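Local coordinates for tetracycline repressor protein class G (Acinetobacter baumannii, PDB 6RX9) that binds operator DNA as a dimer to repress the tetracycline resistance gene and loses affinity for it when tetracycline binds, at residues G21-T26 against G96-A101; E73-F78 against E123-K128; L84-A89 against H139-S144. All blocks are in the same frame, centred on the assembly; numbering follows the deposited sequence.

Interaction 1 (G21-T26 against G96-A101)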
ATOM      1  N   GLY A  21     -12.349  -6.648  14.561  1.00 43.24           N
ATOM      2  CA  GLY A  21     -11.449  -6.571  13.397  1.00 42.47           C
ATOM      3  C   GLY A  21     -12.023  -7.263  12.172  1.00 42.20           C
ATOM      4  O   GLY A  21     -13.066  -7.943  12.293  1.00 42.55           O
ATOM      5  N   MET A  22     -11.334  -7.100  11.041  1.00 42.07           N
ATOM      6  CA  MET A  22     -11.748  -7.517   9.672  1.00 42.32           C
ATOM      7  C   MET A  22     -11.898  -9.043   9.591  1.00 42.85           C
ATOM      8  O   MET A  22     -12.867  -9.514   8.959  1.00 41.68           O
ATOM      9  CB  MET A  22     -10.681  -7.045   8.682  1.00 43.04           C
ATOM     10  CG  MET A  22     -10.966  -7.338   7.231  1.00 43.79           C
ATOM     11  SD  MET A  22      -9.532  -6.839   6.242  1.00 44.92           S
ATOM     12  CE  MET A  22     -10.142  -7.156   4.587  1.00 44.50           C
ATOM     13  N   ASP A  23     -10.972  -9.785  10.204  1.00 43.63           N
ATOM     14  CA  ASP A  23     -10.883 -11.267  10.099  1.00 45.16           C
ATOM     15  C   ASP A  23     -12.062 -11.919  10.836  1.00 45.03           C
ATOM     16  O   ASP A  23     -12.611 -12.894  10.295  1.00 46.50           O
ATOM     17  CB  ASP A  23      -9.525 -11.772  10.603  1.00 46.85           C
ATOM     18  CG  ASP A  23      -8.349 -11.346   9.737  1.00 47.00           C
ATOM     19  OD1 ASP A  23      -8.578 -10.958   8.572  1.00 46.94           O
ATOM     20  OD2 ASP A  23      -7.203 -11.406  10.233  1.00 49.36           O
ATOM     21  N   SER A  24     -12.443 -11.397  12.009  1.00 44.41           N
ATOM     22  CA  SER A  24     -13.507 -11.954  12.888  1.00 44.98           C
ATOM     23  C   SER A  24     -14.898 -11.450  12.476  1.00 43.15           C
ATOM     24  O   SER A  24     -15.889 -12.023  12.962  1.00 43.40           O
ATOM     25  CB  SER A  24     -13.235 -11.642  14.338  1.00 46.43           C
ATOM     26  OG  SER A  24     -12.063 -12.304  14.781  1.00 48.45           O
ATOM     27  N   LEU A  25     -14.976 -10.413  11.636  1.00 41.14           N
ATOM     28  CA  LEU A  25     -16.263  -9.828  11.165  1.00 40.05           C
ATOM     29  C   LEU A  25     -16.996 -10.858  10.295  1.00 39.41           C
ATOM     30  O   LEU A  25     -16.368 -11.405   9.372  1.00 39.19           O
ATOM     31  CB  LEU A  25     -15.964  -8.540  10.388  1.00 39.28           C
ATOM     32  CG  LEU A  25     -17.175  -7.750   9.897  1.00 39.37           C
ATOM     33  CD1 LEU A  25     -18.092  -7.371  11.051  1.00 40.09           C
ATOM     34  CD2 LEU A  25     -16.730  -6.506   9.141  1.00 38.73           C
ATOM     35  N   THR A  26     -18.266 -11.140  10.606  1.00 39.45           N
ATOM     36  CA  THR A  26     -19.167 -12.002   9.793  1.00 39.13           C
ATOM     37  C   THR A  26     -20.544 -11.339   9.703  1.00 38.83           C
ATOM     38  O   THR A  26     -20.895 -10.576  10.625  1.00 38.58           O
ATOM     39  CB  THR A  26     -19.271 -13.429  10.352  1.00 40.20           C
ATOM     40  OG1 THR A  26     -20.077 -13.422  11.531  1.00 40.43           O
ATOM     41  CG2 THR A  26     -17.922 -14.040  10.662  1.00 40.70           C
ATOM     42  N   GLY A  96      -8.429  -0.609   8.428  1.00 32.83           N
ATOM     43  CA  GLY A  96      -8.896   0.343   7.403  1.00 31.93           C
ATOM     44  C   GLY A  96      -8.138   0.206   6.090  1.00 31.37           C
ATOM     45  O   GLY A  96      -8.793   0.107   5.038  1.00 31.09           O
ATOM     46  N   ALA A  97      -6.803   0.205   6.131  1.00 31.30           N
ATOM     47  CA  ALA A  97      -5.952   0.139   4.918  1.00 31.40           C
ATOM     48  C   ALA A  97      -6.114  -1.224   4.234  1.00 31.93           C
ATOM     49  O   ALA A  97      -6.190  -1.243   2.995  1.00 31.31           O
ATOM     50  CB  ALA A  97      -4.512   0.438   5.256  1.00 31.30           C
ATOM     51  N   ARG A  98      -6.187  -2.312   5.007  1.00 34.31           N
ATOM     52  CA  ARG A  98      -6.385  -3.697   4.491  1.00 36.44           C
ATOM     53  C   ARG A  98      -7.721  -3.781   3.741  1.00 36.51           C
ATOM     54  O   ARG A  98      -7.746  -4.355   2.636  1.00 36.34           O
ATOM     55  CB  ARG A  98      -6.350  -4.721   5.631  1.00 38.70           C
ATOM     56  CG  ARG A  98      -4.954  -5.065   6.127  1.00 40.31           C
ATOM     57  CD  ARG A  98      -5.009  -6.072   7.262  1.00 42.42           C
ATOM     58  NE  ARG A  98      -5.600  -7.328   6.817  1.00 43.53           N
ATOM     59  CZ  ARG A  98      -6.228  -8.212   7.592  1.00 44.94           C
ATOM     60  NH1 ARG A  98      -6.720  -9.313   7.050  1.00 45.63           N
ATOM     61  NH2 ARG A  98      -6.369  -8.009   8.892  1.00 45.82           N
ATOM     62  N   ILE A  99      -8.787  -3.228   4.324  1.00 37.11           N
ATOM     63  CA  ILE A  99     -10.151  -3.189   3.719  1.00 37.35           C
ATOM     64  C   ILE A  99     -10.077  -2.416   2.394  1.00 38.13           C
ATOM     65  O   ILE A  99     -10.588  -2.936   1.385  1.00 37.84           O
ATOM     66  CB  ILE A  99     -11.177  -2.596   4.706  1.00 37.01           C
ATOM     67  CG1 ILE A  99     -11.465  -3.574   5.849  1.00 37.49           C
ATOM     68  CG2 ILE A  99     -12.455  -2.174   3.990  1.00 36.98           C
ATOM     69  CD1 ILE A  99     -12.202  -2.964   7.018  1.00 37.72           C
ATOM     70  N   HIS A 100      -9.444  -1.238   2.394  1.00 38.91           N
ATOM     71  CA  HIS A 100      -9.293  -0.368   1.195  1.00 40.13           C
ATOM     72  C   HIS A 100      -8.548  -1.137   0.096  1.00 41.75           C
ATOM     73  O   HIS A 100      -9.024  -1.121  -1.057  1.00 42.89           O
ATOM     74  CB  HIS A 100      -8.594   0.952   1.550  1.00 39.21           C
ATOM     75  CG  HIS A 100      -8.382   1.845   0.372  1.00 39.22           C
ATOM     76  ND1 HIS A 100      -9.353   2.720  -0.077  1.00 39.28           N
ATOM     77  CD2 HIS A 100      -7.327   1.987  -0.460  1.00 39.06           C
ATOM     78  CE1 HIS A 100      -8.902   3.369  -1.133  1.00 39.65           C
ATOM     79  NE2 HIS A 100      -7.660   2.938  -1.388  1.00 38.73           N
ATOM     80  N   ALA A 101      -7.437  -1.790   0.452  1.00 43.96           N
ATOM     81  CA  ALA A 101      -6.551  -2.547  -0.466  1.00 46.43           C
ATOM     82  C   ALA A 101      -7.292  -3.759  -1.046  1.00 48.93           C
ATOM     83  O   ALA A 101      -7.167  -3.996  -2.266  1.00 48.65           O
ATOM     84  CB  ALA A 101      -5.300  -2.972   0.261  1.00 46.81           C
TER
HETATM   85  O   HOH W   1      -8.449  -8.553  11.465  1.00 43.65           O
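The charged part of this contact is a salt bridge between Asp23 and Arg98. NH1 of Arg98 donates to OD1 of Asp23 over 2.9 Å, with a nearly straight N-H...O angle of 162°. The oxygen lies close to the guanidinium plane and is met on its syn side, but the carboxylate and guanidinium planes are turned 62° apart, so one oxygen takes the bond instead of both in a side-by-side pair. A bend at chi3 of Arg98 swings the guanidinium towards Asp23. A water adds a looser link: it accepts from the backbone N of Asp23 at 3.1 Å and, weakly, from NH2 of Arg98.

These residues join the two domains of a TetR-family repressor. Segment 21-26 follows helix 6-20 in the DNA-binding domain and reaches the helix-turn-helix motif at Thr26, which N-caps helix 27-34 through a bond to Lys29 N; segment 96-101 belongs to helix 96-102 of the ligand-binding domain. Asp95, just before that helix, accepts from the backbone N of Met22 and forms a weak, long ion pair with Arg98.

Apolar packing is carried by Met22. Its CG stands anti to the backbone N (chi1 -178°) and the chain stays extended beyond it, which sends the thioether straight across to the helix. SD sits 3.7 Å above the guanidinium plane of Arg98, over its centre, and also touches CG1 of Ile99 at 3.8 Å. An unbranched, polarisable side chain suits this place, where one neighbour is a flat cation and the other an aliphatic branch. Ile99 and Met22 run past each other in opposite directions, and CE of Met22 reaches CG1 of Ile99 at 4.0 Å. Leu17 of helix 6-20 and Ala56 of helix 48-59 also touch buried Ile99.

Interaction 2 (E73-F78 against E123-K128)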
ATOM      1  N   GLU A  73      -5.925  28.842  -2.219  1.00 51.57           N
ATOM      2  CA  GLU A  73      -5.005  27.779  -1.725  1.00 50.84           C
ATOM      3  C   GLU A  73      -4.187  27.272  -2.922  1.00 49.73           C
ATOM      4  O   GLU A  73      -4.782  27.047  -3.991  1.00 50.00           O
ATOM      5  CB  GLU A  73      -5.784  26.676  -0.995  1.00 51.17           C
ATOM      6  CG  GLU A  73      -5.884  25.354  -1.743  1.00 51.12           C
ATOM      7  CD  GLU A  73      -6.501  24.206  -0.956  1.00 51.03           C
ATOM      8  OE1 GLU A  73      -6.299  24.147   0.274  1.00 52.34           O
ATOM      9  OE2 GLU A  73      -7.185  23.369  -1.575  1.00 51.22           O
ATOM     10  N   ASP A  74      -2.870  27.128  -2.753  1.00 48.93           N
ATOM     11  CA  ASP A  74      -1.947  26.672  -3.827  1.00 48.56           C
ATOM     12  C   ASP A  74      -1.959  25.139  -3.867  1.00 45.53           C
ATOM     13  O   ASP A  74      -2.481  24.521  -2.915  1.00 44.16           O
ATOM     14  CB  ASP A  74      -0.535  27.236  -3.635  1.00 50.33           C
ATOM     15  CG  ASP A  74       0.295  26.471  -2.621  1.00 50.42           C
ATOM     16  OD1 ASP A  74      -0.216  26.239  -1.509  1.00 52.05           O
ATOM     17  OD2 ASP A  74       1.433  26.091  -2.962  1.00 50.77           O
ATOM     18  N   TRP A  75      -1.404  24.564  -4.935  1.00 44.01           N
ATOM     19  CA  TRP A  75      -1.412  23.104  -5.221  1.00 42.35           C
ATOM     20  C   TRP A  75      -0.716  22.322  -4.097  1.00 41.00           C
ATOM     21  O   TRP A  75      -1.118  21.169  -3.859  1.00 38.85           O
ATOM     22  CB  TRP A  75      -0.787  22.813  -6.593  1.00 42.29           C
ATOM     23  CG  TRP A  75       0.670  23.144  -6.715  1.00 41.92           C
ATOM     24  CD1 TRP A  75       1.222  24.331  -7.102  1.00 43.18           C
ATOM     25  CD2 TRP A  75       1.771  22.252  -6.476  1.00 40.97           C
ATOM     26  NE1 TRP A  75       2.588  24.244  -7.110  1.00 42.72           N
ATOM     27  CE2 TRP A  75       2.955  22.978  -6.732  1.00 41.46           C
ATOM     28  CE3 TRP A  75       1.872  20.916  -6.071  1.00 39.67           C
ATOM     29  CZ2 TRP A  75       4.218  22.407  -6.591  1.00 41.03           C
ATOM     30  CZ3 TRP A  75       3.121  20.355  -5.931  1.00 39.19           C
ATOM     31  CH2 TRP A  75       4.276  21.092  -6.188  1.00 39.81           C
ATOM     32  N   ARG A  76       0.280  22.915  -3.432  1.00 41.31           N
ATOM     33  CA  ARG A  76       1.089  22.237  -2.379  1.00 41.12           C
ATOM     34  C   ARG A  76       0.210  21.962  -1.152  1.00 40.07           C
ATOM     35  O   ARG A  76       0.251  20.827  -0.637  1.00 38.83           O
ATOM     36  CB  ARG A  76       2.307  23.081  -1.995  1.00 42.94           C
ATOM     37  CG  ARG A  76       3.279  23.322  -3.140  1.00 45.05           C
ATOM     38  CD  ARG A  76       4.494  24.114  -2.693  1.00 47.35           C
ATOM     39  NE  ARG A  76       5.065  24.904  -3.776  1.00 50.02           N
ATOM     40  CZ  ARG A  76       4.890  26.213  -3.966  1.00 52.81           C
ATOM     41  NH1 ARG A  76       5.474  26.804  -4.996  1.00 54.39           N
ATOM     42  NH2 ARG A  76       4.146  26.932  -3.142  1.00 54.48           N
ATOM     43  N   VAL A  77      -0.562  22.956  -0.711  1.00 40.15           N
ATOM     44  CA  VAL A  77      -1.474  22.841   0.465  1.00 40.10           C
ATOM     45  C   VAL A  77      -2.601  21.858   0.118  1.00 38.97           C
ATOM     46  O   VAL A  77      -2.937  21.032   0.988  1.00 37.94           O
ATOM     47  CB  VAL A  77      -2.013  24.216   0.904  1.00 41.91           C
ATOM     48  CG1 VAL A  77      -3.107  24.089   1.953  1.00 42.43           C
ATOM     49  CG2 VAL A  77      -0.891  25.113   1.409  1.00 42.80           C
ATOM     50  N   PHE A  78      -3.139  21.925  -1.106  1.00 38.75           N
ATOM     51  CA  PHE A  78      -4.227  21.036  -1.595  1.00 38.24           C
ATOM     52  C   PHE A  78      -3.789  19.568  -1.507  1.00 36.43           C
ATOM     53  O   PHE A  78      -4.541  18.763  -0.928  1.00 34.85           O
ATOM     54  CB  PHE A  78      -4.633  21.367  -3.034  1.00 39.45           C
ATOM     55  CG  PHE A  78      -5.563  20.343  -3.633  1.00 39.62           C
ATOM     56  CD1 PHE A  78      -6.833  20.155  -3.110  1.00 40.18           C
ATOM     57  CD2 PHE A  78      -5.160  19.544  -4.693  1.00 39.91           C
ATOM     58  CE1 PHE A  78      -7.687  19.202  -3.643  1.00 40.19           C
ATOM     59  CE2 PHE A  78      -6.013  18.587  -5.222  1.00 39.74           C
ATOM     60  CZ  PHE A  78      -7.274  18.420  -4.698  1.00 40.04           C
ATOM     61  N   GLU A 123      -2.069  25.178 -12.137  1.00 47.48           N
ATOM     62  CA  GLU A 123      -0.946  25.408 -11.184  1.00 47.01           C
ATOM     63  C   GLU A 123       0.395  24.998 -11.812  1.00 47.31           C
ATOM     64  O   GLU A 123       1.410  25.027 -11.084  1.00 47.25           O
ATOM     65  CB  GLU A 123      -1.209  24.657  -9.875  1.00 45.35           C
ATOM     66  CG  GLU A 123      -2.250  25.323  -8.988  1.00 45.81           C
ATOM     67  CD  GLU A 123      -1.768  26.590  -8.296  1.00 47.22           C
ATOM     68  OE1 GLU A 123      -1.838  27.665  -8.924  1.00 48.24           O
ATOM     69  OE2 GLU A 123      -1.313  26.498  -7.136  1.00 46.58           O
ATOM     70  N   GLY A 124       0.411  24.630 -13.098  1.00 48.22           N
ATOM     71  CA  GLY A 124       1.645  24.440 -13.887  1.00 48.84           C
ATOM     72  C   GLY A 124       2.016  22.979 -14.097  1.00 48.22           C
ATOM     73  O   GLY A 124       3.137  22.737 -14.587  1.00 48.60           O
ATOM     74  N   PHE A 125       1.136  22.034 -13.748  1.00 47.59           N
ATOM     75  CA  PHE A 125       1.279  20.592 -14.094  1.00 47.09           C
ATOM     76  C   PHE A 125       0.808  20.375 -15.536  1.00 49.01           C
ATOM     77  O   PHE A 125      -0.120  21.080 -15.970  1.00 50.32           O
ATOM     78  CB  PHE A 125       0.457  19.697 -13.162  1.00 45.79           C
ATOM     79  CG  PHE A 125       1.028  19.488 -11.783  1.00 44.48           C
ATOM     80  CD1 PHE A 125       0.911  20.468 -10.808  1.00 44.59           C
ATOM     81  CD2 PHE A 125       1.663  18.300 -11.451  1.00 43.73           C
ATOM     82  CE1 PHE A 125       1.430  20.269  -9.538  1.00 43.59           C
ATOM     83  CE2 PHE A 125       2.179  18.103 -10.179  1.00 42.55           C
ATOM     84  CZ  PHE A 125       2.059  19.086  -9.224  1.00 42.59           C
ATOM     85  N   CYS A 126       1.423  19.430 -16.252  1.00 49.52           N
ATOM     86  CA  CYS A 126       0.885  18.883 -17.527  1.00 51.26           C
ATOM     87  C   CYS A 126      -0.152  17.817 -17.176  1.00 49.90           C
ATOM     88  O   CYS A 126      -0.018  17.151 -16.151  1.00 47.82           O
ATOM     89  CB  CYS A 126       1.995  18.336 -18.419  1.00 52.88           C
ATOM     90  SG  CYS A 126       2.169  16.534 -18.358  1.00 53.40           S
ATOM     91  N   PRO A 127      -1.226  17.642 -17.983  1.00 50.61           N
ATOM     92  CA  PRO A 127      -2.321  16.729 -17.641  1.00 49.64           C
ATOM     93  C   PRO A 127      -1.897  15.329 -17.167  1.00 47.93           C
ATOM     94  O   PRO A 127      -2.447  14.858 -16.184  1.00 45.59           O
ATOM     95  CB  PRO A 127      -3.093  16.616 -18.964  1.00 51.92           C
ATOM     96  CG  PRO A 127      -2.876  17.957 -19.625  1.00 53.67           C
ATOM     97  CD  PRO A 127      -1.453  18.331 -19.266  1.00 53.06           C
ATOM     98  N   LYS A 128      -0.958  14.698 -17.881  1.00 48.36           N
ATOM     99  CA  LYS A 128      -0.394  13.361 -17.543  1.00 47.21           C
ATOM    100  C   LYS A 128       0.162  13.384 -16.116  1.00 44.47           C
ATOM    101  O   LYS A 128      -0.228  12.518 -15.311  1.00 42.65           O
ATOM    102  CB  LYS A 128       0.759  12.980 -18.475  1.00 48.82           C
ATOM    103  CG  LYS A 128       0.377  12.285 -19.772  1.00 51.37           C
ATOM    104  CD  LYS A 128       1.584  11.668 -20.451  1.00 52.61           C
ATOM    105  CE  LYS A 128       1.465  11.587 -21.957  1.00 55.56           C
ATOM    106  NZ  LYS A 128       2.792  11.657 -22.612  1.00 56.95           N
TER
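The indole of Trp75 has a neighbour on each face and one at its edge. Over one face, 3.5 Å from the plane, lies CG of Arg76; on the opposite face CE1 of Phe125 stands 3.5 Å off the plane, displaced toward the rim. Phe125 presents its edge, making a T-shaped pair with the six-membered ring: centroids are 5.0 Å apart and planes 82° apart. Its CE1 and CZ touch CE3, CD2 and CZ3 of the indole. At the indole edge, near its plane, comes the carboxylate of Glu123, whose OE2 approaches CD1 of Trp75 to 3.3 Å.

That same OE2 accepts a hydrogen bond from the backbone N of Trp75 (2.9 Å), using its anti lone pair, with the N-H...O angle bent to 143°. A bend at chi2 (-73°) turns the Glu123 carboxylate back to this N-H while CB and CG pack against Trp75. Asp74 is the N-cap of helix 75-91: its OD1 and OD2 accept weak bonds from Val77 N and Arg76 N, and OD2 forms a 2.8 Å salt bridge with NH2 of Arg76.

Both segments lie in the helical ligand-binding domain, where the start of helix 75-91 meets segment 123-128, which runs through the turn after helix 110-122 into the start of helix 127-155. Gly124 is the C-prime residue of a Schellman motif ending helix 110-122. Helix 185-202 lies alongside, its Phe199 touching both rings, while Lys128 forms a salt bridge with Asp182 of the second subunit.

Two carboxylates thus serve the first turn of helix 75-91, Asp74 from within and Glu123 from across the contact, and their negative charge would suit the positive end of the helix dipole. Arg76, bound to Asp74 and to Glu200, probably offsets part of the repulsion between the two acids.

Interaction 3 (L84-A89 against H139-S144)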
ATOM      1  N   LEU A  84      -3.397  13.998   4.022  1.00 32.53           N
ATOM      2  CA  LEU A  84      -3.590  13.891   5.496  1.00 33.33           C
ATOM      3  C   LEU A  84      -5.006  13.383   5.808  1.00 33.14           C
ATOM      4  O   LEU A  84      -5.156  12.572   6.742  1.00 32.93           O
ATOM      5  CB  LEU A  84      -3.322  15.251   6.149  1.00 35.15           C
ATOM      6  CG  LEU A  84      -1.851  15.667   6.207  1.00 35.90           C
ATOM      7  CD1 LEU A  84      -1.719  17.159   6.463  1.00 37.44           C
ATOM      8  CD2 LEU A  84      -1.101  14.874   7.267  1.00 36.22           C
ATOM      9  N   SER A  85      -6.004  13.849   5.047  0.50 32.91           N
ATOM     10  CA  SER A  85      -7.434  13.456   5.177  0.50 32.96           C
ATOM     11  C   SER A  85      -7.605  11.977   4.804  0.50 31.87           C
ATOM     12  O   SER A  85      -8.367  11.278   5.504  0.50 31.79           O
ATOM     13  CB  SER A  85      -8.321  14.343   4.339  0.50 33.40           C
ATOM     14  OG  SER A  85      -8.166  14.065   2.955  0.50 32.83           O
ATOM     15  N   PHE A  86      -6.933  11.528   3.740  1.00 31.34           N
ATOM     16  CA  PHE A  86      -6.944  10.114   3.274  1.00 30.77           C
ATOM     17  C   PHE A  86      -6.323   9.225   4.361  1.00 30.82           C
ATOM     18  O   PHE A  86      -6.906   8.177   4.690  1.00 30.18           O
ATOM     19  CB  PHE A  86      -6.240   9.990   1.919  1.00 30.25           C
ATOM     20  CG  PHE A  86      -6.298   8.629   1.265  1.00 29.76           C
ATOM     21  CD1 PHE A  86      -7.387   7.785   1.442  1.00 29.88           C
ATOM     22  CD2 PHE A  86      -5.276   8.207   0.428  1.00 29.45           C
ATOM     23  CE1 PHE A  86      -7.433   6.544   0.822  1.00 29.81           C
ATOM     24  CE2 PHE A  86      -5.323   6.967  -0.190  1.00 29.30           C
ATOM     25  CZ  PHE A  86      -6.399   6.135   0.012  1.00 29.50           C
ATOM     26  N   ARG A  87      -5.189   9.645   4.931  1.00 31.04           N
ATOM     27  CA  ARG A  87      -4.497   8.898   6.016  1.00 31.37           C
ATOM     28  C   ARG A  87      -5.422   8.777   7.235  1.00 32.22           C
ATOM     29  O   ARG A  87      -5.555   7.658   7.769  1.00 32.41           O
ATOM     30  CB  ARG A  87      -3.181   9.577   6.402  1.00 31.88           C
ATOM     31  CG  ARG A  87      -2.462   8.886   7.551  1.00 32.45           C
ATOM     32  CD  ARG A  87      -1.155   9.560   7.886  1.00 33.54           C
ATOM     33  NE  ARG A  87      -0.416   8.844   8.917  1.00 34.17           N
ATOM     34  CZ  ARG A  87      -0.076   9.333  10.104  1.00 35.63           C
ATOM     35  NH1 ARG A  87      -0.399  10.571  10.446  1.00 37.11           N
ATOM     36  NH2 ARG A  87       0.606   8.581  10.951  1.00 36.22           N
ATOM     37  N   THR A  88      -6.038   9.884   7.657  1.00 33.04           N
ATOM     38  CA  THR A  88      -6.967   9.940   8.818  1.00 34.39           C
ATOM     39  C   THR A  88      -8.129   8.967   8.581  1.00 33.68           C
ATOM     40  O   THR A  88      -8.465   8.223   9.520  1.00 34.35           O
ATOM     41  CB  THR A  88      -7.462  11.370   9.069  1.00 35.39           C
ATOM     42  OG1 THR A  88      -6.311  12.205   9.188  1.00 36.85           O
ATOM     43  CG2 THR A  88      -8.313  11.490  10.313  1.00 37.14           C
ATOM     44  N   ALA A  89      -8.692   8.965   7.368  1.00 33.38           N
ATOM     45  CA  ALA A  89      -9.840   8.119   6.958  1.00 33.28           C
ATOM     46  C   ALA A  89      -9.483   6.634   7.096  1.00 32.86           C
ATOM     47  O   ALA A  89     -10.326   5.876   7.607  1.00 32.99           O
ATOM     48  CB  ALA A  89     -10.252   8.444   5.543  1.00 33.29           C
ATOM     49  N   HIS A 139      -0.775   6.233  -3.480  1.00 28.76           N
ATOM     50  CA  HIS A 139       0.099   5.034  -3.343  1.00 29.00           C
ATOM     51  C   HIS A 139       0.890   5.125  -2.032  1.00 28.58           C
ATOM     52  O   HIS A 139       0.894   4.134  -1.268  1.00 27.93           O
ATOM     53  CB  HIS A 139       1.045   4.875  -4.544  1.00 29.77           C
ATOM     54  CG  HIS A 139       0.368   4.680  -5.859  1.00 30.57           C
ATOM     55  ND1 HIS A 139      -0.943   4.251  -5.971  1.00 31.24           N
ATOM     56  CD2 HIS A 139       0.826   4.826  -7.121  1.00 31.45           C
ATOM     57  CE1 HIS A 139      -1.268   4.162  -7.244  1.00 31.63           C
ATOM     58  NE2 HIS A 139      -0.197   4.504  -7.971  1.00 32.41           N
ATOM     59  N   TYR A 140       1.518   6.277  -1.779  1.00 28.00           N
ATOM     60  CA  TYR A 140       2.348   6.534  -0.573  1.00 27.95           C
ATOM     61  C   TYR A 140       1.496   6.362   0.693  1.00 27.24           C
ATOM     62  O   TYR A 140       1.938   5.661   1.621  1.00 26.58           O
ATOM     63  CB  TYR A 140       3.001   7.919  -0.627  1.00 28.34           C
ATOM     64  CG  TYR A 140       3.671   8.303   0.665  1.00 28.77           C
ATOM     65  CD1 TYR A 140       4.845   7.686   1.068  1.00 29.26           C
ATOM     66  CD2 TYR A 140       3.109   9.242   1.514  1.00 28.91           C
ATOM     67  CE1 TYR A 140       5.454   8.008   2.269  1.00 29.39           C
ATOM     68  CE2 TYR A 140       3.707   9.577   2.718  1.00 29.54           C
ATOM     69  CZ  TYR A 140       4.882   8.953   3.100  1.00 29.90           C
ATOM     70  OH  TYR A 140       5.482   9.276   4.282  1.00 30.89           O
ATOM     71  N   VAL A 141       0.301   6.963   0.730  1.00 26.52           N
ATOM     72  CA  VAL A 141      -0.586   6.952   1.931  1.00 26.53           C
ATOM     73  C   VAL A 141      -0.991   5.501   2.237  1.00 26.18           C
ATOM     74  O   VAL A 141      -0.885   5.094   3.402  1.00 25.47           O
ATOM     75  CB  VAL A 141      -1.817   7.860   1.749  1.00 27.07           C
ATOM     76  CG1 VAL A 141      -2.840   7.640   2.852  1.00 27.54           C
ATOM     77  CG2 VAL A 141      -1.422   9.327   1.675  1.00 27.44           C
ATOM     78  N   VAL A 142      -1.440   4.756   1.229  1.00 26.25           N
ATOM     79  CA  VAL A 142      -1.891   3.342   1.396  1.00 26.34           C
ATOM     80  C   VAL A 142      -0.727   2.521   1.964  1.00 26.56           C
ATOM     81  O   VAL A 142      -0.940   1.835   2.976  1.00 26.18           O
ATOM     82  CB  VAL A 142      -2.432   2.753   0.081  1.00 26.74           C
ATOM     83  CG1 VAL A 142      -2.587   1.241   0.160  1.00 27.37           C
ATOM     84  CG2 VAL A 142      -3.743   3.411  -0.317  1.00 26.94           C
ATOM     85  N   GLY A 143       0.457   2.597   1.344  1.00 26.50           N
ATOM     86  CA  GLY A 143       1.657   1.872   1.805  1.00 27.01           C
ATOM     87  C   GLY A 143       1.969   2.181   3.259  1.00 27.21           C
ATOM     88  O   GLY A 143       2.221   1.230   4.030  1.00 27.71           O
ATOM     89  N   SER A 144       1.938   3.466   3.630  1.00 27.20           N
ATOM     90  CA  SER A 144       2.270   3.969   4.989  1.00 27.92           C
ATOM     91  C   SER A 144       1.280   3.417   6.022  1.00 28.41           C
ATOM     92  O   SER A 144       1.729   2.915   7.071  1.00 28.52           O
ATOM     93  CB  SER A 144       2.308   5.476   5.019  1.00 28.00           C
ATOM     94  OG  SER A 144       2.449   5.940   6.350  1.00 28.92           O
TER
HETATM   95  O   HOH W   2       0.486   6.192   8.274  1.00 34.30           O
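Phe86 meets both Val141 and Val142 across two helices whose axes run in the same general direction. With its CG anti to the backbone N (chi1 -174°), the ring is carried toward helix 127-155, where CD2 packs on CG1 of Val141 at 3.5 Å and CZ on CG2 of Val142 at 3.8 Å. Both methyls approach the ring obliquely. A broad flat side chain can serve two successive beta-branched residues at once, and the beta-branched valines offer rigid methyls at a fixed position for the ring to rest on. Phe86 also makes an edge-to-face pair with His100, a probable magnesium ligand of the tetracycline site, and a cation-pi contact with Arg63.

The segments belong to helices 75-91 and 127-155 of the TetR ligand-binding domain, an all-helical bundle. Their local axes approach to 9.7 Å and cross at -30°. Helix 127-155 also packs against the second subunit, where Val142 touches Leu146 of that chain, so the contact joins the ligand-binding region to the dimer interface.

At Arg87 the backbone comes close: CG1 of Val141 lies 3.7 Å from N of Arg87 and 4.1 Å from its CB. The aliphatic chain extends from CG to NE, carrying the guanidinium past the valine. NE donates to a water at 2.9 Å, lying in the guanidinium plane, and this water is 2.8 Å from OG of Ser144, a hydrogen-bonded link between the helices. The buried cation is matched by Asp185 in a salt bridge through NH1, with Gln148 accepting from NH2; arginine, with several N-H groups at the end of a long chain, suits a place with a water, a carboxylate and an amide to serve.

Helices 75-91 and 127-155 carry both interaction 2, near the start of each, and interaction 3, further along; the two centres are 19 Å apart. The centre of interaction 1 lies about 33 Å from that of interaction 2, on the opposite side of the chain's centre, but about 16 Å from that of interaction 3, which it touches through His100 packing on Phe86 and Val142. The first segments come in the order 1, 2, 3, then 96-101, 123-128 and 139-144, so every pair interleaves. The contacts run from the DNA-binding domain, past the probable magnesium ligand, to helix 127-155, which touches the second subunit, consistent with tetracycline binding being communicated to the DNA-binding domain.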